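Local coordinates for erythrocyte membrane protein 1 (Plasmodium falciparum, PDB 6S8T) that binds the host receptor ICAM-1 through this DBLbeta domain of a larger adhesin, probably helping infected erythrocytes stick to host cells, at residues Pro13-Gln18 with Gln399-Asp404; Asn87-Ile92 with Ala153-Lys158; Arg159-Asn164 with Glu176-Ala181; Met317-Gln322 with Glu341-Glu346; Glu345-Lys350 with Asp457-Tyr462. One frame throughout, in Å; residues are numbered along the deposited sequence.

Contact 1: Pro13-Gln18 with Gln399-Asp404; sequences PAIANQ and QKVTGD
The hydroxyl of T402 has two partners: it bonds to the main-chain oxygen of L398, one turn earlier in its helix, and accepts a weak bond from the backbone N of D404, with D404 N to T402 OG1 at 3.4 Å and an N-H...O angle of 166°. With chi1 at 64°, OG1 sits between the backbone N and the carbonyl carbon, where it can serve both partners, and the methyl CG2 is left for I15. I15 CD1 meets T402 CG2 at 3.7 Å, the closest approach of the two segments. V401 adds a looser flank, its CG1 lying 4.4 Å from I15 CD1. The extended outer torsion of I15 (chi2 -169°) carries CD1 out to the end of helix 388-402, where both T402 CG2 and V401 CG1 lie ahead of it, and the area buried, 84 Å², shows how slight this apolar touch is. I15 occupies the N-cap position of helix 16-32, and its backbone N bonds to Y414 OH, while E424 of helix 417-424 takes the N-H of A16. The contact therefore joins the start of helix 16-32 to the last turn of helix 388-402, which G403 leaves with positive phi, beside helix 417-424.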
# COMPACT_ATOMS: atom_id res chain seq x y z
N PRO A 13 22.10 -3.85 7.28
CA PRO A 13 21.64 -2.73 6.46
C PRO A 13 20.25 -2.99 5.88
O PRO A 13 19.91 -4.12 5.51
CB PRO A 13 22.69 -2.65 5.35
CG PRO A 13 23.21 -4.04 5.23
CD PRO A 13 23.19 -4.60 6.63
N ALA A 14 19.45 -1.93 5.81
CA ALA A 14 18.14 -1.98 5.18
C ALA A 14 18.31 -1.77 3.68
O ALA A 14 18.82 -0.73 3.26
CB ALA A 14 17.21 -0.92 5.79
N ILE A 15 17.88 -2.74 2.88
CA ILE A 15 18.25 -2.78 1.47
C ILE A 15 17.06 -2.83 0.53
O ILE A 15 17.26 -2.88 -0.68
CB ILE A 15 19.20 -3.97 1.19
CG1 ILE A 15 18.53 -5.29 1.55
CG2 ILE A 15 20.48 -3.82 1.98
CD1 ILE A 15 19.48 -6.47 1.55
N ALA A 16 15.83 -2.78 1.05
CA ALA A 16 14.66 -2.85 0.17
C ALA A 16 14.65 -1.71 -0.84
O ALA A 16 14.35 -1.92 -2.02
CB ALA A 16 13.37 -2.85 0.99
N ASN A 17 15.00 -0.49 -0.41
CA ASN A 17 14.95 0.65 -1.32
C ASN A 17 16.00 0.54 -2.41
O ASN A 17 15.74 0.89 -3.57
CB ASN A 17 15.13 1.95 -0.54
CG ASN A 17 14.88 3.18 -1.41
OD1 ASN A 17 13.74 3.61 -1.57
ND2 ASN A 17 15.95 3.73 -1.97
N GLN A 18 17.20 0.06 -2.08
CA GLN A 18 18.21 -0.16 -3.11
C GLN A 18 17.80 -1.29 -4.05
O GLN A 18 18.14 -1.24 -5.24
CB GLN A 18 19.57 -0.45 -2.48
CG GLN A 18 20.17 0.75 -1.75
CD GLN A 18 21.51 0.45 -1.13
OE1 GLN A 18 22.54 0.42 -1.81
NE2 GLN A 18 21.52 0.22 0.18
N GLN A 399 17.91 -12.60 -1.61
CA GLN A 399 18.76 -13.68 -1.12
C GLN A 399 20.13 -13.68 -1.79
O GLN A 399 21.13 -14.05 -1.17
CB GLN A 399 18.05 -15.02 -1.33
CG GLN A 399 16.81 -15.21 -0.45
CD GLN A 399 15.80 -16.18 -1.04
OE1 GLN A 399 16.00 -16.73 -2.12
NE2 GLN A 399 14.69 -16.37 -0.33
N LYS A 400 20.19 -13.24 -3.05
CA LYS A 400 21.46 -13.20 -3.77
C LYS A 400 22.40 -12.15 -3.17
O LYS A 400 23.61 -12.38 -3.08
CB LYS A 400 21.19 -12.91 -5.24
CG LYS A 400 22.41 -12.77 -6.12
CD LYS A 400 21.99 -12.53 -7.56
CE LYS A 400 23.18 -12.32 -8.46
NZ LYS A 400 22.80 -12.13 -9.89
N VAL A 401 21.86 -11.00 -2.75
CA VAL A 401 22.70 -9.97 -2.16
C VAL A 401 23.15 -10.37 -0.76
O VAL A 401 24.32 -10.20 -0.40
CB VAL A 401 21.95 -8.62 -2.13
CG1 VAL A 401 22.67 -7.63 -1.23
CG2 VAL A 401 21.83 -8.05 -3.54
N THR A 402 22.24 -10.90 0.05
CA THR A 402 22.55 -11.23 1.44
C THR A 402 23.30 -12.54 1.59
O THR A 402 23.78 -12.83 2.70
CB THR A 402 21.27 -11.30 2.28
OG1 THR A 402 20.45 -12.38 1.81
CG2 THR A 402 20.50 -10.00 2.19
N GLY A 403 23.40 -13.35 0.54
CA GLY A 403 24.06 -14.64 0.62
C GLY A 403 23.22 -15.75 1.23
O GLY A 403 23.69 -16.89 1.28
N ASP A 404 22.01 -15.45 1.69
CA ASP A 404 21.13 -16.45 2.30
C ASP A 404 20.43 -17.23 1.19
O ASP A 404 19.31 -16.91 0.79
CB ASP A 404 20.14 -15.78 3.25
CG ASP A 404 18.98 -16.68 3.63
OD1 ASP A 404 19.20 -17.87 3.92
OD2 ASP A 404 17.83 -16.19 3.63

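Contact 2: Asn87-Ile92 with Ala153-Lys158; sequences NERFKI and ADEIIK
This is a buried contact of carbon with a guanidinium and with a ring, in which R89 and F90, from the irregular chain between helix 16-32 and strand 97-98, close on I156 of helix 137-163 in the Duffy binding domain. The geometry supports that reading. I156 CG1 lies over one face of the R89 guanidinium, 3.5 Å above its plane and offset toward the rim, and the nearest pair there is R89 NH1 to I156 CG1 at 3.7 Å. R89 reaches this place with CG trans to the backbone N (chi1 -173°) and an extended chain beyond it, and its side chain runs at about a right angle to that of I156. F90 CZ meets the fork of the same isoleucine, 3.8 Å from I156 CG2 and 3.9 Å from I156 CG1, with the ring set obliquely.

E155 presents carbon rather than charge. Its CG lies near the guanidinium plane, 4.1 Å from R89 NH2, while its carboxylate, although almost coplanar with that group, stays 6.1 Å away from R89 NH2 at OE2. Both charges have other partners, since R89 forms a salt bridge with D152 and E155 with R159. I156 also packs on A181, V182 and S185 of helix 172-194, and F90 leans on W304 of helix 293-319, so the loop sits where three helices converge.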
# COMPACT_ATOMS: atom_id res chain seq x y z
N ASN A 87 -16.47 7.32 6.96
CA ASN A 87 -15.30 8.00 7.50
C ASN A 87 -14.45 7.05 8.34
O ASN A 87 -14.22 7.26 9.54
CB ASN A 87 -15.71 9.24 8.30
CG ASN A 87 -16.32 10.31 7.43
OD1 ASN A 87 -15.62 11.12 6.83
ND2 ASN A 87 -17.65 10.32 7.35
N GLU A 88 -13.99 5.98 7.69
CA GLU A 88 -13.13 4.99 8.33
C GLU A 88 -11.73 4.96 7.76
O GLU A 88 -10.89 4.22 8.29
CB GLU A 88 -13.75 3.59 8.21
CG GLU A 88 -15.07 3.43 8.93
CD GLU A 88 -15.66 2.05 8.72
OE1 GLU A 88 -15.24 1.37 7.76
OE2 GLU A 88 -16.54 1.66 9.51
N ARG A 89 -11.43 5.75 6.73
CA ARG A 89 -10.23 5.52 5.92
C ARG A 89 -8.96 5.67 6.74
O ARG A 89 -8.02 4.88 6.59
CB ARG A 89 -10.21 6.48 4.73
CG ARG A 89 -9.08 6.19 3.75
CD ARG A 89 -9.14 7.08 2.51
NE ARG A 89 -8.16 6.66 1.51
CZ ARG A 89 -7.91 7.31 0.38
NH1 ARG A 89 -6.99 6.84 -0.46
NH2 ARG A 89 -8.56 8.42 0.08
N PHE A 90 -8.89 6.67 7.62
CA PHE A 90 -7.69 6.89 8.41
C PHE A 90 -8.01 6.97 9.90
O PHE A 90 -7.33 7.67 10.65
CB PHE A 90 -6.94 8.14 7.94
CG PHE A 90 -6.35 8.01 6.57
CD1 PHE A 90 -5.23 7.21 6.35
CD2 PHE A 90 -6.90 8.68 5.49
CE1 PHE A 90 -4.68 7.08 5.09
CE2 PHE A 90 -6.35 8.56 4.22
CZ PHE A 90 -5.24 7.76 4.02
N LYS A 91 -9.04 6.25 10.33
CA LYS A 91 -9.40 6.18 11.74
C LYS A 91 -8.61 5.07 12.42
O LYS A 91 -8.53 3.95 11.90
CB LYS A 91 -10.90 5.96 11.91
CG LYS A 91 -11.37 6.01 13.35
CD LYS A 91 -12.87 5.84 13.46
CE LYS A 91 -13.32 5.84 14.92
NZ LYS A 91 -14.79 5.65 15.05
N ILE A 92 -8.03 5.38 13.58
CA ILE A 92 -7.27 4.39 14.34
C ILE A 92 -8.21 3.30 14.84
O ILE A 92 -9.27 3.59 15.43
CB ILE A 92 -6.53 5.07 15.50
CG1 ILE A 92 -5.39 5.95 14.98
CG2 ILE A 92 -6.01 4.05 16.49
CD1 ILE A 92 -4.65 6.69 16.07
N ALA A 153 -4.55 12.17 -3.55
CA ALA A 153 -3.57 12.77 -2.65
C ALA A 153 -4.19 13.87 -1.80
O ALA A 153 -3.89 13.99 -0.60
CB ALA A 153 -2.39 13.32 -3.45
N ASP A 154 -5.05 14.70 -2.39
CA ASP A 154 -5.70 15.76 -1.63
C ASP A 154 -6.64 15.18 -0.58
O ASP A 154 -6.71 15.69 0.55
CB ASP A 154 -6.45 16.70 -2.58
CG ASP A 154 -7.09 17.87 -1.85
OD1 ASP A 154 -6.36 18.68 -1.25
OD2 ASP A 154 -8.34 17.98 -1.90
N GLU A 155 -7.35 14.10 -0.92
CA GLU A 155 -8.27 13.48 0.03
C GLU A 155 -7.52 12.80 1.17
O GLU A 155 -8.02 12.77 2.30
CB GLU A 155 -9.17 12.48 -0.69
CG GLU A 155 -10.39 12.06 0.10
CD GLU A 155 -11.43 13.16 0.19
OE1 GLU A 155 -11.44 14.05 -0.69
OE2 GLU A 155 -12.25 13.14 1.13
N ILE A 156 -6.33 12.25 0.90
CA ILE A 156 -5.56 11.60 1.95
C ILE A 156 -5.12 12.61 3.00
O ILE A 156 -5.24 12.38 4.21
CB ILE A 156 -4.34 10.86 1.35
CG1 ILE A 156 -4.78 9.57 0.65
CG2 ILE A 156 -3.31 10.55 2.42
CD1 ILE A 156 -3.67 8.91 -0.14
N ILE A 157 -4.62 13.77 2.55
CA ILE A 157 -4.13 14.78 3.48
C ILE A 157 -5.27 15.29 4.36
O ILE A 157 -5.13 15.39 5.59
CB ILE A 157 -3.45 15.92 2.71
CG1 ILE A 157 -2.21 15.38 1.98
CG2 ILE A 157 -3.10 17.08 3.64
CD1 ILE A 157 -1.52 16.38 1.09
N LYS A 158 -6.43 15.59 3.76
CA LYS A 158 -7.53 16.17 4.53
C LYS A 158 -8.18 15.14 5.45
O LYS A 158 -8.49 15.45 6.61
CB LYS A 158 -8.57 16.77 3.58
CG LYS A 158 -8.06 17.96 2.76
CD LYS A 158 -9.15 18.54 1.88
CE LYS A 158 -8.63 19.68 1.02
NZ LYS A 158 -8.05 20.79 1.83

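Contact 3: Arg159-Asn164 with Glu176-Ala181; sequences RYKKHN and ESICRA
Y160 makes the tight half of this contact. I178 CG1 stands over one face of its ring, 3.8 Å from the centroid and 19° off the normal, a CH-pi arrangement, and Y160 OH donates to S177 OG across 2.8 Å. S177 OG is also bonded to E303, giving a short polar chain at a buried site. Over the opposite face lies N164 ND2, fixed by a nearly straight bond (169°) to Y160 O at 2.8 Å; this oxygen also accepts from N164 N. The scaffold is a pair of consecutive helices of the Duffy binding domain: helices 137-163 and 172-194 are joined by a short connection, and the local axes run at 134° to each other, closest at 11.3 Å, a spacing that the Y160 ring bridges. C179, on the second helix, is in a disulfide with C278. By contrast, K161, partly exposed, is the loose part: its CG comes no nearer to I178 CD1 than 4.4 Å.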
# COMPACT_ATOMS: atom_id res chain seq x y z
N ARG A 159 -8.40 13.92 4.97
CA ARG A 159 -9.08 12.93 5.80
C ARG A 159 -8.19 12.40 6.91
O ARG A 159 -8.69 12.00 7.97
CB ARG A 159 -9.59 11.77 4.94
CG ARG A 159 -10.83 12.09 4.15
CD ARG A 159 -11.42 10.85 3.50
NE ARG A 159 -12.71 11.13 2.89
CZ ARG A 159 -13.87 11.05 3.53
NH1 ARG A 159 -15.00 11.32 2.89
NH2 ARG A 159 -13.90 10.69 4.80
N TYR A 160 -6.87 12.38 6.70
CA TYR A 160 -5.96 12.00 7.78
C TYR A 160 -6.04 12.99 8.93
O TYR A 160 -6.13 12.61 10.10
CB TYR A 160 -4.53 11.90 7.25
CG TYR A 160 -3.59 11.14 8.16
CD1 TYR A 160 -3.10 11.71 9.34
CD2 TYR A 160 -3.18 9.85 7.84
CE1 TYR A 160 -2.24 11.01 10.17
CE2 TYR A 160 -2.32 9.15 8.66
CZ TYR A 160 -1.85 9.73 9.82
OH TYR A 160 -0.99 9.02 10.63
N LYS A 161 -6.01 14.29 8.61
CA LYS A 161 -6.13 15.31 9.64
C LYS A 161 -7.51 15.29 10.28
O LYS A 161 -7.64 15.55 11.49
CB LYS A 161 -5.81 16.69 9.07
CG LYS A 161 -4.35 16.85 8.65
CD LYS A 161 -4.01 18.29 8.30
CE LYS A 161 -4.57 18.68 6.94
NZ LYS A 161 -4.19 20.08 6.57
N LYS A 162 -8.55 14.97 9.51
CA LYS A 162 -9.90 14.97 10.05
C LYS A 162 -10.13 13.76 10.96
O LYS A 162 -10.65 13.90 12.07
CB LYS A 162 -10.92 14.98 8.92
CG LYS A 162 -12.36 14.84 9.38
CD LYS A 162 -13.30 14.67 8.20
CE LYS A 162 -14.74 14.53 8.66
NZ LYS A 162 -14.92 13.40 9.61
N HIS A 163 -9.75 12.57 10.49
CA HIS A 163 -10.03 11.36 11.26
C HIS A 163 -9.20 11.27 12.54
O HIS A 163 -9.56 10.50 13.44
CB HIS A 163 -9.80 10.12 10.38
CG HIS A 163 -10.80 9.98 9.28
ND1 HIS A 163 -10.66 9.07 8.25
CD2 HIS A 163 -11.97 10.63 9.05
CE1 HIS A 163 -11.70 9.17 7.44
NE2 HIS A 163 -12.50 10.11 7.90
N ASN A 164 -8.13 12.05 12.65
CA ASN A 164 -7.32 12.10 13.86
C ASN A 164 -7.44 13.42 14.60
O ASN A 164 -6.73 13.62 15.59
CB ASN A 164 -5.85 11.82 13.52
CG ASN A 164 -5.63 10.43 12.96
OD1 ASN A 164 -5.34 9.50 13.70
ND2 ASN A 164 -5.79 10.29 11.65
N GLU A 176 5.26 12.74 8.43
CA GLU A 176 5.90 11.63 7.73
C GLU A 176 4.91 10.52 7.44
O GLU A 176 4.96 9.89 6.37
CB GLU A 176 7.08 11.11 8.54
CG GLU A 176 8.43 11.60 8.04
CD GLU A 176 9.58 11.10 8.87
OE1 GLU A 176 9.47 11.10 10.11
OE2 GLU A 176 10.61 10.69 8.28
N SER A 177 3.98 10.26 8.37
CA SER A 177 2.97 9.23 8.14
C SER A 177 2.06 9.60 6.97
O SER A 177 1.66 8.72 6.19
CB SER A 177 2.16 9.02 9.42
OG SER A 177 1.24 7.95 9.28
N ILE A 178 1.73 10.88 6.83
CA ILE A 178 0.92 11.33 5.69
C ILE A 178 1.71 11.21 4.39
O ILE A 178 1.17 10.81 3.36
CB ILE A 178 0.42 12.77 5.92
CG1 ILE A 178 -0.48 12.85 7.15
CG2 ILE A 178 -0.32 13.27 4.70
CD1 ILE A 178 -0.95 14.27 7.46
N CYS A 179 3.00 11.57 4.43
CA CYS A 179 3.84 11.44 3.24
C CYS A 179 3.93 9.99 2.78
O CYS A 179 3.89 9.70 1.58
CB CYS A 179 5.22 12.04 3.50
SG CYS A 179 5.25 13.86 3.71
N ARG A 180 4.05 9.05 3.73
CA ARG A 180 4.11 7.63 3.37
C ARG A 180 2.80 7.16 2.74
O ARG A 180 2.82 6.35 1.80
CB ARG A 180 4.46 6.78 4.59
CG ARG A 180 5.93 6.79 4.99
CD ARG A 180 6.26 5.71 6.02
NE ARG A 180 5.46 5.82 7.23
CZ ARG A 180 5.82 6.52 8.31
NH1 ARG A 180 5.02 6.56 9.37
NH2 ARG A 180 6.97 7.17 8.34
N ALA A 181 1.66 7.64 3.26
CA ALA A 181 0.37 7.22 2.72
C ALA A 181 0.20 7.66 1.27
O ALA A 181 -0.38 6.93 0.46
CB ALA A 181 -0.76 7.78 3.59

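Contact 4: Met317-Gln322 with Glu341-Glu346; sequences MKQCSQ and EQACEE
C320 and A343 lose the most surface here, 41 and 39 Å², followed by Q319 with 23 Å². The methyl of A343 points at the other segment and receives the base of Q319, with Q319 CB to A343 CB at 3.8 Å and Q319 CG to the same methyl at 4.1 Å. The CA atoms of Q319 and A343, 6.7 Å apart, mark the nearest backbone approach. A bend at chi2 (-62°) turns the Q319 amide away from this apolar touch; its OE1 has a weak bond to S339 OG. C320, the first residue to leave helix 293-319, directs SG across to C344 SG at 4.0 Å. L316, earlier in that helix, packs against both A343 and C344.

A separation of 4.0 Å is van der Waals contact between two sulfurs, not a covalent bond: C320 is joined to C340, one turn before C344 in helix 335-372, and C344 to C466 near the C terminus. Two disulfides thus meet at one sulfur atom each. The chemistry implies that the C320-C340 bond ties the end of helix 293-319 covalently to helix 335-372, with the non-covalent touch of carbon and sulfur beside it.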
# COMPACT_ATOMS: atom_id res chain seq x y z
N MET A 317 -3.26 2.57 30.80
CA MET A 317 -2.45 3.30 31.77
C MET A 317 -3.30 4.19 32.67
O MET A 317 -2.95 4.41 33.83
CB MET A 317 -1.40 4.16 31.06
CG MET A 317 -0.41 3.38 30.20
SD MET A 317 1.06 4.32 29.75
CE MET A 317 0.33 5.73 28.92
N LYS A 318 -4.42 4.69 32.15
CA LYS A 318 -5.26 5.61 32.90
C LYS A 318 -6.31 4.89 33.73
O LYS A 318 -6.61 5.32 34.86
CB LYS A 318 -5.94 6.60 31.94
CG LYS A 318 -4.95 7.42 31.12
CD LYS A 318 -5.66 8.30 30.11
CE LYS A 318 -4.67 9.02 29.21
NZ LYS A 318 -5.35 9.79 28.13
N GLN A 319 -6.88 3.80 33.22
CA GLN A 319 -7.88 3.06 33.97
C GLN A 319 -7.25 2.21 35.08
O GLN A 319 -7.89 1.97 36.10
CB GLN A 319 -8.70 2.17 33.04
CG GLN A 319 -9.54 2.93 32.04
CD GLN A 319 -10.59 3.80 32.70
OE1 GLN A 319 -11.09 3.48 33.79
NE2 GLN A 319 -10.93 4.91 32.06
N CYS A 320 -6.01 1.77 34.88
CA CYS A 320 -5.32 0.93 35.85
C CYS A 320 -4.22 1.68 36.60
O CYS A 320 -3.37 1.06 37.23
CB CYS A 320 -4.72 -0.30 35.16
SG CYS A 320 -5.95 -1.45 34.50
N SER A 321 -4.24 3.02 36.54
CA SER A 321 -3.21 3.80 37.22
C SER A 321 -3.28 3.63 38.74
O SER A 321 -2.24 3.63 39.41
CB SER A 321 -3.34 5.28 36.86
OG SER A 321 -4.60 5.80 37.26
N GLN A 322 -4.48 3.48 39.28
CA GLN A 322 -4.64 3.38 40.73
C GLN A 322 -4.24 2.01 41.27
O GLN A 322 -3.79 1.91 42.41
CB GLN A 322 -6.08 3.71 41.12
CG GLN A 322 -6.57 5.06 40.61
CD GLN A 322 -5.88 6.23 41.29
OE1 GLN A 322 -5.49 6.15 42.46
NE2 GLN A 322 -5.73 7.33 40.56
N GLU A 341 -10.14 -3.86 35.41
CA GLU A 341 -10.32 -5.21 34.86
C GLU A 341 -11.08 -5.18 33.55
O GLU A 341 -10.78 -5.95 32.63
CB GLU A 341 -11.03 -6.10 35.88
CG GLU A 341 -10.15 -6.51 37.06
CD GLU A 341 -10.88 -7.38 38.06
OE1 GLU A 341 -12.11 -7.22 38.21
OE2 GLU A 341 -10.22 -8.23 38.70
N GLN A 342 -12.07 -4.30 33.43
CA GLN A 342 -12.78 -4.16 32.16
C GLN A 342 -11.88 -3.58 31.08
O GLN A 342 -12.03 -3.93 29.90
CB GLN A 342 -14.03 -3.29 32.34
CG GLN A 342 -15.10 -3.91 33.21
CD GLN A 342 -16.29 -3.00 33.42
OE1 GLN A 342 -16.23 -1.80 33.13
NE2 GLN A 342 -17.39 -3.56 33.92
N ALA A 343 -10.94 -2.71 31.45
CA ALA A 343 -10.00 -2.18 30.46
C ALA A 343 -9.03 -3.25 29.98
O ALA A 343 -8.63 -3.24 28.81
CB ALA A 343 -9.25 -0.99 31.04
N CYS A 344 -8.63 -4.17 30.87
CA CYS A 344 -7.74 -5.26 30.45
C CYS A 344 -8.45 -6.22 29.51
O CYS A 344 -7.83 -6.74 28.57
CB CYS A 344 -7.21 -6.01 31.67
SG CYS A 344 -6.21 -5.05 32.82
N GLU A 345 -9.73 -6.49 29.75
CA GLU A 345 -10.48 -7.39 28.89
C GLU A 345 -10.60 -6.84 27.48
O GLU A 345 -10.43 -7.57 26.50
CB GLU A 345 -11.86 -7.65 29.49
CG GLU A 345 -12.68 -8.68 28.73
CD GLU A 345 -12.27 -10.10 29.05
OE1 GLU A 345 -12.71 -10.62 30.10
OE2 GLU A 345 -11.50 -10.70 28.27
N GLU A 346 -10.88 -5.54 27.35
CA GLU A 346 -10.97 -4.92 26.03
C GLU A 346 -9.63 -4.92 25.32
O GLU A 346 -9.58 -5.06 24.09
CB GLU A 346 -11.50 -3.49 26.15
CG GLU A 346 -12.92 -3.39 26.69
CD GLU A 346 -13.41 -1.95 26.80
OE1 GLU A 346 -12.65 -1.03 26.42
OE2 GLU A 346 -14.55 -1.74 27.26

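Contact 5: Glu345-Lys350 with Asp457-Tyr462; sequences EEYKKK and DPPPKY
D457 meets K348 through carbon: D457 CB and K348 CG are 4.5 Å apart, while the CA atoms of the same two residues lie at 5.7 Å, the nearest backbone approach of the segments. The ammonium of K348 does not follow its chain toward D457. Two successive bends (chi3 61°, chi4 61°) carry it back along the helix surface to E345, where K348 NZ and E345 OE2 form a salt bridge of 3.2 Å whose hydrogen bond is weak. D457 and P458 are poorly ordered.

At P459 the chain turns inward. Its CG reaches Y347 CE1 at 4.2 Å, coming obliquely to the ring, and this buried pair is the apolar centre of the contact. The phenol end of Y347 is engaged by Q309 NE2 of helix 293-319. P460 then packs on Q433 and D451, and K461 on Y313 and E432. Y462 closes a turn, its backbone N bonded to P459 O at 3.0 Å, and its ring packs against M317 and C320.

Three consecutive prolines offer no backbone N-H, and D457 and K348 do not pair with each other. What joins this C-terminal loop to helix 335-372, in the predicted coiled-coil region, is therefore a set of side-chain carbon contacts, with 136 Å² buried in all: ring against ring at Y347 and P459, methylene against methylene at K348 and D457, and the charged end of K348 turned to E345 on its own helix.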
# COMPACT_ATOMS: atom_id res chain seq x y z
N GLU A 345 -9.73 -6.49 29.75
CA GLU A 345 -10.48 -7.39 28.89
C GLU A 345 -10.60 -6.84 27.48
O GLU A 345 -10.43 -7.57 26.50
CB GLU A 345 -11.86 -7.65 29.49
CG GLU A 345 -12.68 -8.68 28.73
CD GLU A 345 -12.27 -10.10 29.05
OE1 GLU A 345 -12.71 -10.62 30.10
OE2 GLU A 345 -11.50 -10.70 28.27
N GLU A 346 -10.88 -5.54 27.35
CA GLU A 346 -10.97 -4.92 26.03
C GLU A 346 -9.63 -4.92 25.32
O GLU A 346 -9.58 -5.06 24.09
CB GLU A 346 -11.50 -3.49 26.15
CG GLU A 346 -12.92 -3.39 26.69
CD GLU A 346 -13.41 -1.95 26.80
OE1 GLU A 346 -12.65 -1.03 26.42
OE2 GLU A 346 -14.55 -1.74 27.26
N TYR A 347 -8.53 -4.78 26.07
CA TYR A 347 -7.21 -4.82 25.46
C TYR A 347 -6.92 -6.20 24.89
O TYR A 347 -6.46 -6.33 23.75
CB TYR A 347 -6.15 -4.42 26.49
CG TYR A 347 -4.75 -4.33 25.92
CD1 TYR A 347 -3.92 -5.45 25.90
CD2 TYR A 347 -4.26 -3.14 25.40
CE1 TYR A 347 -2.64 -5.38 25.38
CE2 TYR A 347 -2.97 -3.06 24.88
CZ TYR A 347 -2.17 -4.19 24.87
OH TYR A 347 -0.90 -4.12 24.35
N LYS A 348 -7.19 -7.26 25.66
CA LYS A 348 -6.90 -8.61 25.20
C LYS A 348 -7.71 -8.97 23.96
O LYS A 348 -7.20 -9.66 23.06
CB LYS A 348 -7.16 -9.61 26.33
CG LYS A 348 -6.86 -11.06 25.96
CD LYS A 348 -7.10 -12.00 27.13
CE LYS A 348 -8.55 -11.97 27.58
NZ LYS A 348 -9.48 -12.41 26.49
N LYS A 349 -8.96 -8.51 23.89
CA LYS A 349 -9.80 -8.85 22.74
C LYS A 349 -9.30 -8.19 21.47
O LYS A 349 -9.26 -8.83 20.41
CB LYS A 349 -11.25 -8.46 23.02
CG LYS A 349 -11.92 -9.28 24.11
CD LYS A 349 -13.34 -8.81 24.36
CE LYS A 349 -14.02 -9.64 25.44
NZ LYS A 349 -15.40 -9.16 25.74
N LYS A 350 -8.92 -6.91 21.54
CA LYS A 350 -8.45 -6.21 20.35
C LYS A 350 -7.11 -6.76 19.87
O LYS A 350 -6.91 -6.96 18.67
CB LYS A 350 -8.33 -4.71 20.63
CG LYS A 350 -9.60 -3.92 20.36
CD LYS A 350 -9.27 -2.45 20.15
CE LYS A 350 -10.51 -1.64 19.82
NZ LYS A 350 -11.45 -1.59 20.97
N ASP A 457 -0.52 -11.39 25.46
CA ASP A 457 -1.85 -11.22 26.05
C ASP A 457 -1.80 -10.71 27.49
O ASP A 457 -2.58 -9.80 27.82
CB ASP A 457 -2.63 -12.54 25.94
CG ASP A 457 -2.66 -13.09 24.54
OD1 ASP A 457 -2.70 -12.29 23.58
OD2 ASP A 457 -2.62 -14.33 24.38
N PRO A 458 -0.95 -11.23 28.37
CA PRO A 458 -0.76 -10.57 29.67
C PRO A 458 0.37 -9.56 29.60
O PRO A 458 1.54 -9.93 29.48
CB PRO A 458 -0.42 -11.73 30.61
CG PRO A 458 0.28 -12.71 29.73
CD PRO A 458 -0.28 -12.55 28.34
N PRO A 459 0.05 -8.27 29.64
CA PRO A 459 1.10 -7.24 29.58
C PRO A 459 2.02 -7.34 30.78
O PRO A 459 1.55 -7.34 31.93
CB PRO A 459 0.31 -5.92 29.59
CG PRO A 459 -1.08 -6.30 29.18
CD PRO A 459 -1.29 -7.67 29.73
N PRO A 460 3.33 -7.43 30.56
CA PRO A 460 4.26 -7.61 31.69
C PRO A 460 4.20 -6.48 32.70
O PRO A 460 4.43 -6.71 33.89
CB PRO A 460 5.63 -7.69 31.00
CG PRO A 460 5.33 -8.11 29.60
CD PRO A 460 4.03 -7.46 29.26
N LYS A 461 3.89 -5.26 32.26
CA LYS A 461 3.81 -4.13 33.18
C LYS A 461 2.47 -4.06 33.91
O LYS A 461 2.38 -3.41 34.95
CB LYS A 461 4.04 -2.82 32.42
CG LYS A 461 5.31 -2.79 31.57
CD LYS A 461 6.55 -2.54 32.41
CE LYS A 461 7.78 -2.39 31.52
NZ LYS A 461 8.99 -1.98 32.29
N TYR A 462 1.43 -4.73 33.39
CA TYR A 462 0.10 -4.66 33.97
C TYR A 462 -0.47 -6.04 34.29
O TYR A 462 -1.69 -6.18 34.44
CB TYR A 462 -0.86 -3.90 33.05
CG TYR A 462 -0.54 -2.43 32.94
CD1 TYR A 462 -1.09 -1.51 33.83
CD2 TYR A 462 0.32 -1.95 31.96
CE1 TYR A 462 -0.80 -0.17 33.75
CE2 TYR A 462 0.62 -0.61 31.87
CZ TYR A 462 0.06 0.28 32.76
OH TYR A 462 0.35 1.62 32.67

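Overall arrangement
From the N terminus, contact 1 opens at 13-18 and closes the widest loop, 381 residues later, at the end of helix 388-402. Within that span contacts 2, 3 and 4 follow in series. Contact 2 brings the 87-92 loop to helix 137-163; contact 3 joins the end of that helix to helix 172-194. Their centres are 6 Å apart, and N87 OD1 to R159 NH2, at 2.7 Å, links them. Contact 4 pairs the end of helix 293-319 with helix 335-372. Contact 5 starts where it stops, sharing E345 and E346, then crosses contact 1 by ending at 457-462. Contacts 4 and 5 form a separate cluster, and contact 4 is centred about 43 Å from contact 1.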